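Local atomic coordinates of aldo-keto reductase family 1 member C1 (Caenorhabditis elegans, PDB entry 1QWK), a protein that probably reduces aldehyde or ketone substrates with NADPH, as an aldose reductase-like aldo-keto reductase. Residues R162-G167 with H194-T199; P183-V188 with L250-D255. All blocks are in the same frame, centred on the assembly; numbering follows the deposited sequence.

Contact 1 of 2, residues R162-G167 with H194-T199; sequences RALALG and HNISVT
Leu164 reaches across to His194 with one methyl, CD1, and meets the imidazole over a face: CD1 lies 4.2 Å from the ring centroid and 28° off the ring normal, the geometry of a CH-pi contact. The methyl is shifted toward the CG-ND1 bond, since Leu164 CD1 is 3.9 Å from both His194 CG and His194 ND1. The imidazole also meets the ring of Phe190, their planes at about 55°, so helix 185-193 contributes to its setting.

The same leucine methyl makes the apolar part of the contact, with Leu164 CD1 4.2 Å from Ile196 CD1. In the (beta/alpha)8 barrel of this family, the contact joins the last part of helix 157-164 to the turn that leads from helix 185-193 into strand 197-201. Ile196 CG1 stands anti to its carbonyl carbon (chi1 -60°), and the extended chain beyond it carries CD1 to the leucine.

Backbone hydrogen bonds shape both ends. Gly167 N bonds to Leu164 O at 3.1 Å, closing a type I turn. Across the gap, Asn195 has positive phi and is the C-prime residue of a Schellman motif, in which Ile196 N reaches back to Cys191 O.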
loop_
_atom_site.group_PDB
_atom_site.type_symbol
_atom_site.label_atom_id
_atom_site.label_comp_id
_atom_site.label_asym_id
_atom_site.label_seq_id
_atom_site.Cartn_x
_atom_site.Cartn_y
_atom_site.Cartn_z
ATOM N N ARG A 162 -18.939 1.226 -9.804
ATOM C CA ARG A 162 -20.096 0.410 -9.460
ATOM C C ARG A 162 -20.347 0.448 -7.957
ATOM O O ARG A 162 -21.496 0.419 -7.509
ATOM C CB ARG A 162 -19.890 -1.027 -9.939
ATOM C CG ARG A 162 -20.008 -1.184 -11.453
ATOM C CD ARG A 162 -19.405 -2.497 -11.929
ATOM N NE ARG A 162 -19.998 -3.662 -11.285
ATOM C CZ ARG A 162 -19.416 -4.855 -11.231
ATOM N NH1 ARG A 162 -18.222 -5.033 -11.787
ATOM N NH2 ARG A 162 -20.016 -5.862 -10.610
ATOM N N ALA A 163 -19.274 0.524 -7.175
ATOM C CA ALA A 163 -19.405 0.584 -5.721
ATOM C C ALA A 163 -19.953 1.949 -5.310
ATOM O O ALA A 163 -20.833 2.041 -4.449
ATOM C CB ALA A 163 -18.049 0.340 -5.060
ATOM N N LEU A 164 -19.444 3.009 -5.932
ATOM C CA LEU A 164 -19.888 4.368 -5.616
ATOM C C LEU A 164 -21.354 4.595 -5.946
ATOM O O LEU A 164 -22.069 5.265 -5.200
ATOM C CB LEU A 164 -19.046 5.391 -6.384
ATOM C CG LEU A 164 -17.565 5.502 -6.020
ATOM C CD1 LEU A 164 -16.889 6.484 -6.956
ATOM C CD2 LEU A 164 -17.429 5.959 -4.570
ATOM N N ALA A 165 -21.794 4.027 -7.065
ATOM C CA ALA A 165 -23.166 4.172 -7.534
ATOM C C ALA A 165 -24.222 3.665 -6.555
ATOM O O ALA A 165 -25.384 4.047 -6.650
ATOM C CB ALA A 165 -23.325 3.461 -8.876
ATOM N N LEU A 166 -23.821 2.805 -5.623
ATOM C CA LEU A 166 -24.754 2.257 -4.643
ATOM C C LEU A 166 -25.325 3.318 -3.711
ATOM O O LEU A 166 -26.374 3.113 -3.101
ATOM C CB LEU A 166 -24.066 1.180 -3.808
ATOM C CG LEU A 166 -23.593 -0.067 -4.551
ATOM C CD1 LEU A 166 -22.929 -1.018 -3.562
ATOM C CD2 LEU A 166 -24.775 -0.745 -5.227
ATOM N N GLY A 167 -24.625 4.440 -3.590
ATOM C CA GLY A 167 -25.098 5.507 -2.730
ATOM C C GLY A 167 -24.883 5.231 -1.253
ATOM O O GLY A 167 -25.566 5.801 -0.404
ATOM N N HIS A 194 -13.328 11.668 -8.041
ATOM C CA HIS A 194 -14.304 11.176 -7.067
ATOM C C HIS A 194 -13.837 11.319 -5.623
ATOM O O HIS A 194 -14.360 10.653 -4.729
ATOM C CB HIS A 194 -14.632 9.710 -7.362
ATOM C CG HIS A 194 -15.228 9.492 -8.717
ATOM N ND1 HIS A 194 -16.533 9.819 -9.017
ATOM C CD2 HIS A 194 -14.684 9.025 -9.865
ATOM C CE1 HIS A 194 -16.766 9.564 -10.293
ATOM N NE2 HIS A 194 -15.661 9.082 -10.830
ATOM N N ASN A 195 -12.857 12.189 -5.396
ATOM C CA ASN A 195 -12.327 12.432 -4.056
ATOM C C ASN A 195 -11.904 11.155 -3.339
ATOM O O ASN A 195 -12.200 10.955 -2.156
ATOM C CB ASN A 195 -13.352 13.183 -3.197
ATOM C CG ASN A 195 -13.653 14.571 -3.726
ATOM O OD1 ASN A 195 -12.757 15.404 -3.865
ATOM N ND2 ASN A 195 -14.923 14.831 -4.018
ATOM N N ILE A 196 -11.215 10.284 -4.066
ATOM C CA ILE A 196 -10.731 9.030 -3.497
ATOM C C ILE A 196 -9.217 9.166 -3.340
ATOM O O ILE A 196 -8.521 9.476 -4.307
ATOM C CB ILE A 196 -11.027 7.837 -4.438
ATOM C CG1 ILE A 196 -12.540 7.714 -4.669
ATOM C CG2 ILE A 196 -10.476 6.547 -3.829
ATOM C CD1 ILE A 196 -12.918 6.630 -5.666
ATOM N N SER A 197 -8.704 8.947 -2.134
ATOM C CA SER A 197 -7.269 9.047 -1.928
ATOM C C SER A 197 -6.612 7.839 -2.591
ATOM O O SER A 197 -7.234 6.781 -2.726
ATOM C CB SER A 197 -6.924 9.095 -0.429
ATOM O OG SER A 197 -7.226 7.873 0.221
ATOM N N VAL A 198 -5.373 8.011 -3.037
ATOM C CA VAL A 198 -4.642 6.935 -3.688
ATOM C C VAL A 198 -3.374 6.595 -2.915
ATOM O O VAL A 198 -2.615 7.486 -2.530
ATOM C CB VAL A 198 -4.225 7.320 -5.139
ATOM C CG1 VAL A 198 -3.451 6.165 -5.789
ATOM C CG2 VAL A 198 -5.455 7.671 -5.958
ATOM N N THR A 199 -3.169 5.305 -2.676
ATOM C CA THR A 199 -1.979 4.831 -1.988
ATOM C C THR A 199 -1.220 3.953 -2.963
ATOM O O THR A 199 -1.781 3.036 -3.573
ATOM C CB THR A 199 -2.304 3.993 -0.734
ATOM O OG1 THR A 199 -2.877 4.836 0.272
ATOM C CG2 THR A 199 -1.034 3.350 -0.188
#

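Contact 2 of 2, residues P183-V188 with L250-D255; sequences PQHDHV and LRYALD
Tyr252 extends its phenol toward Pro183, bringing its OH to 3.9 Å from Pro183 CB. The contact belongs to the outer layer of a (beta/alpha)8 barrel, where helix 245-255 faces the loop residue Pro183 and the first turn of helix 185-193. The backbones remain well apart, with Pro183 CA 8.6 Å from Ala253 CA, and the tyrosine spans much of that gap. Its CG is anti to the backbone N (chi1 164°), an orientation that sends the ring from helix 245-255 toward the proline.

The closer-packed side is that of Tyr252, which is buried and also touches Ile286 and Leu289 of helix 283-289. Its hydroxyl ends beside the proline but finds its strong polar partner elsewhere, in a hydrogen bond with Glu290 OE2. Arg256 NH1 bonds Pro183 O and, weakly, Tyr252 OH. Within helix 245-255 the salt bridge between Arg251 and Asp255 spans the turn that bears Tyr252 and takes no part in the contact; Arg251 grips the carboxylate side-on through two nitrogens, with Arg251 NE 2.9 Å from Asp255 OD2 in a nearly straight bond of 173°.

On the solvent side the contact is sparse. The whole interface buries just 69 Å², with no hydrogen bond between the two segments. His185 is exposed and its CE1 comes no closer than 4.4 Å to Tyr252 OH, which approaches the imidazole obliquely. That ring folds back over its own segment, with Pro183 CB 3.2 Å above the plane of the His185 imidazole and offset toward the rim.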
loop_
_atom_site.group_PDB
_atom_site.type_symbol
_atom_site.label_atom_id
_atom_site.label_comp_id
_atom_site.label_asym_id
_atom_site.label_seq_id
_atom_site.Cartn_x
_atom_site.Cartn_y
_atom_site.Cartn_z
ATOM N N PRO A 183 3.002 4.579 -13.936
ATOM C CA PRO A 183 2.373 5.822 -13.480
ATOM C C PRO A 183 0.906 5.818 -13.087
ATOM O O PRO A 183 0.495 6.605 -12.236
ATOM C CB PRO A 183 2.622 6.789 -14.639
ATOM C CG PRO A 183 3.805 6.257 -15.309
ATOM C CD PRO A 183 3.573 4.774 -15.282
ATOM N N GLN A 184 0.112 4.964 -13.726
ATOM C CA GLN A 184 -1.316 4.898 -13.437
ATOM C C GLN A 184 -1.973 6.284 -13.537
ATOM O O GLN A 184 -2.737 6.688 -12.657
ATOM C CB GLN A 184 -1.531 4.316 -12.035
ATOM C CG GLN A 184 -1.063 2.868 -11.898
ATOM C CD GLN A 184 -2.211 1.874 -11.889
ATOM O OE1 GLN A 184 -3.114 1.934 -12.727
ATOM N NE2 GLN A 184 -2.173 0.942 -10.946
ATOM N N HIS A 185 -1.677 7.014 -14.610
ATOM C CA HIS A 185 -2.256 8.344 -14.792
ATOM C C HIS A 185 -3.781 8.308 -14.807
ATOM O O HIS A 185 -4.437 9.132 -14.169
ATOM C CB HIS A 185 -1.755 8.976 -16.095
ATOM C CG HIS A 185 -0.290 9.277 -16.095
ATOM N ND1 HIS A 185 0.281 10.200 -15.246
ATOM C CD2 HIS A 185 0.725 8.765 -16.830
ATOM C CE1 HIS A 185 1.585 10.241 -15.456
ATOM N NE2 HIS A 185 1.879 9.380 -16.413
ATOM N N ASP A 186 -4.341 7.347 -15.534
ATOM C CA ASP A 186 -5.791 7.211 -15.644
ATOM C C ASP A 186 -6.460 6.939 -14.298
ATOM O O ASP A 186 -7.468 7.560 -13.964
ATOM C CB ASP A 186 -6.139 6.089 -16.626
ATOM C CG ASP A 186 -7.627 6.009 -16.919
ATOM O OD1 ASP A 186 -8.182 6.991 -17.460
ATOM O OD2 ASP A 186 -8.244 4.969 -16.610
ATOM N N HIS A 187 -5.903 6.013 -13.525
ATOM C CA HIS A 187 -6.492 5.681 -12.230
ATOM C C HIS A 187 -6.441 6.854 -11.258
ATOM O O HIS A 187 -7.436 7.161 -10.599
ATOM C CB HIS A 187 -5.789 4.472 -11.609
ATOM C CG HIS A 187 -6.423 3.996 -10.336
ATOM N ND1 HIS A 187 -7.700 3.479 -10.291
ATOM C CD2 HIS A 187 -5.952 3.946 -9.068
ATOM C CE1 HIS A 187 -7.987 3.128 -9.048
ATOM N NE2 HIS A 187 -6.942 3.400 -8.287
ATOM N N VAL A 188 -5.289 7.513 -11.174
ATOM C CA VAL A 188 -5.138 8.649 -10.270
ATOM C C VAL A 188 -6.099 9.773 -10.646
ATOM O O VAL A 188 -6.717 10.380 -9.777
ATOM C CB VAL A 188 -3.679 9.173 -10.272
ATOM C CG1 VAL A 188 -3.559 10.416 -9.393
ATOM C CG2 VAL A 188 -2.746 8.088 -9.764
ATOM N N LEU A 250 10.251 7.992 -4.342
ATOM C CA LEU A 250 9.211 8.165 -3.337
ATOM C C LEU A 250 8.612 9.566 -3.438
ATOM O O LEU A 250 7.392 9.728 -3.375
ATOM C CB LEU A 250 9.777 7.935 -1.931
ATOM C CG LEU A 250 10.315 6.520 -1.682
ATOM C CD1 LEU A 250 10.871 6.417 -0.267
ATOM C CD2 LEU A 250 9.197 5.499 -1.895
ATOM N N ARG A 251 9.466 10.573 -3.612
ATOM C CA ARG A 251 8.992 11.949 -3.724
ATOM C C ARG A 251 8.153 12.098 -4.989
ATOM O O ARG A 251 7.194 12.866 -5.022
ATOM C CB ARG A 251 10.171 12.934 -3.755
ATOM C CG ARG A 251 9.749 14.388 -3.585
ATOM C CD ARG A 251 9.233 14.661 -2.172
ATOM N NE ARG A 251 8.119 15.601 -2.181
ATOM C CZ ARG A 251 7.500 16.058 -1.095
ATOM N NH1 ARG A 251 7.886 15.669 0.111
ATOM N NH2 ARG A 251 6.477 16.895 -1.217
ATOM N N TYR A 252 8.517 11.355 -6.030
ATOM C CA TYR A 252 7.770 11.396 -7.282
ATOM C C TYR A 252 6.315 11.024 -7.002
ATOM O O TYR A 252 5.392 11.744 -7.382
ATOM C CB TYR A 252 8.365 10.404 -8.283
ATOM C CG TYR A 252 7.444 10.099 -9.444
ATOM C CD1 TYR A 252 7.286 11.004 -10.493
ATOM C CD2 TYR A 252 6.698 8.916 -9.472
ATOM C CE1 TYR A 252 6.406 10.740 -11.541
ATOM C CE2 TYR A 252 5.815 8.642 -10.513
ATOM C CZ TYR A 252 5.675 9.558 -11.542
ATOM O OH TYR A 252 4.798 9.292 -12.568
ATOM N N ALA A 253 6.115 9.892 -6.334
ATOM C CA ALA A 253 4.765 9.437 -6.017
ATOM C C ALA A 253 4.034 10.424 -5.108
ATOM O O ALA A 253 2.845 10.683 -5.289
ATOM C CB ALA A 253 4.815 8.059 -5.364
ATOM N N LEU A 254 4.742 10.973 -4.127
ATOM C CA LEU A 254 4.124 11.930 -3.213
ATOM C C LEU A 254 3.633 13.163 -3.958
ATOM O O LEU A 254 2.515 13.626 -3.741
ATOM C CB LEU A 254 5.117 12.353 -2.130
ATOM C CG LEU A 254 5.363 11.334 -1.019
ATOM C CD1 LEU A 254 6.504 11.803 -0.128
ATOM C CD2 LEU A 254 4.082 11.161 -0.201
ATOM N N ASP A 255 4.465 13.693 -4.846
ATOM C CA ASP A 255 4.069 14.878 -5.575
ATOM C C ASP A 255 3.061 14.618 -6.693
ATOM O O ASP A 255 2.535 15.558 -7.300
ATOM C CB ASP A 255 5.310 15.632 -6.055
ATOM C CG ASP A 255 6.031 16.321 -4.903
ATOM O OD1 ASP A 255 5.329 16.807 -3.991
ATOM O OD2 ASP A 255 7.277 16.386 -4.889
#

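How the contacts relate
Helix 185-193 is the element that connects the two contacts: residues 183-188 of contact 2 include its first turn, and residues 194-199 of contact 1 follow its last residue and run into strand 197-201. The contact centres are 18 Å apart, and although the nearest atoms come within about 4 Å, the two do not touch. In the chain, 183-188 falls between the segments of contact 1, and 194-199 between those of contact 2. Helix 157-164 thus meets what follows helix 185-193, while helix 245-255 meets what begins it. Both contacts lie away from the predicted proton donor Tyr52, Lys81 that is predicted to lower its pKa, and the predicted substrate-binding His114.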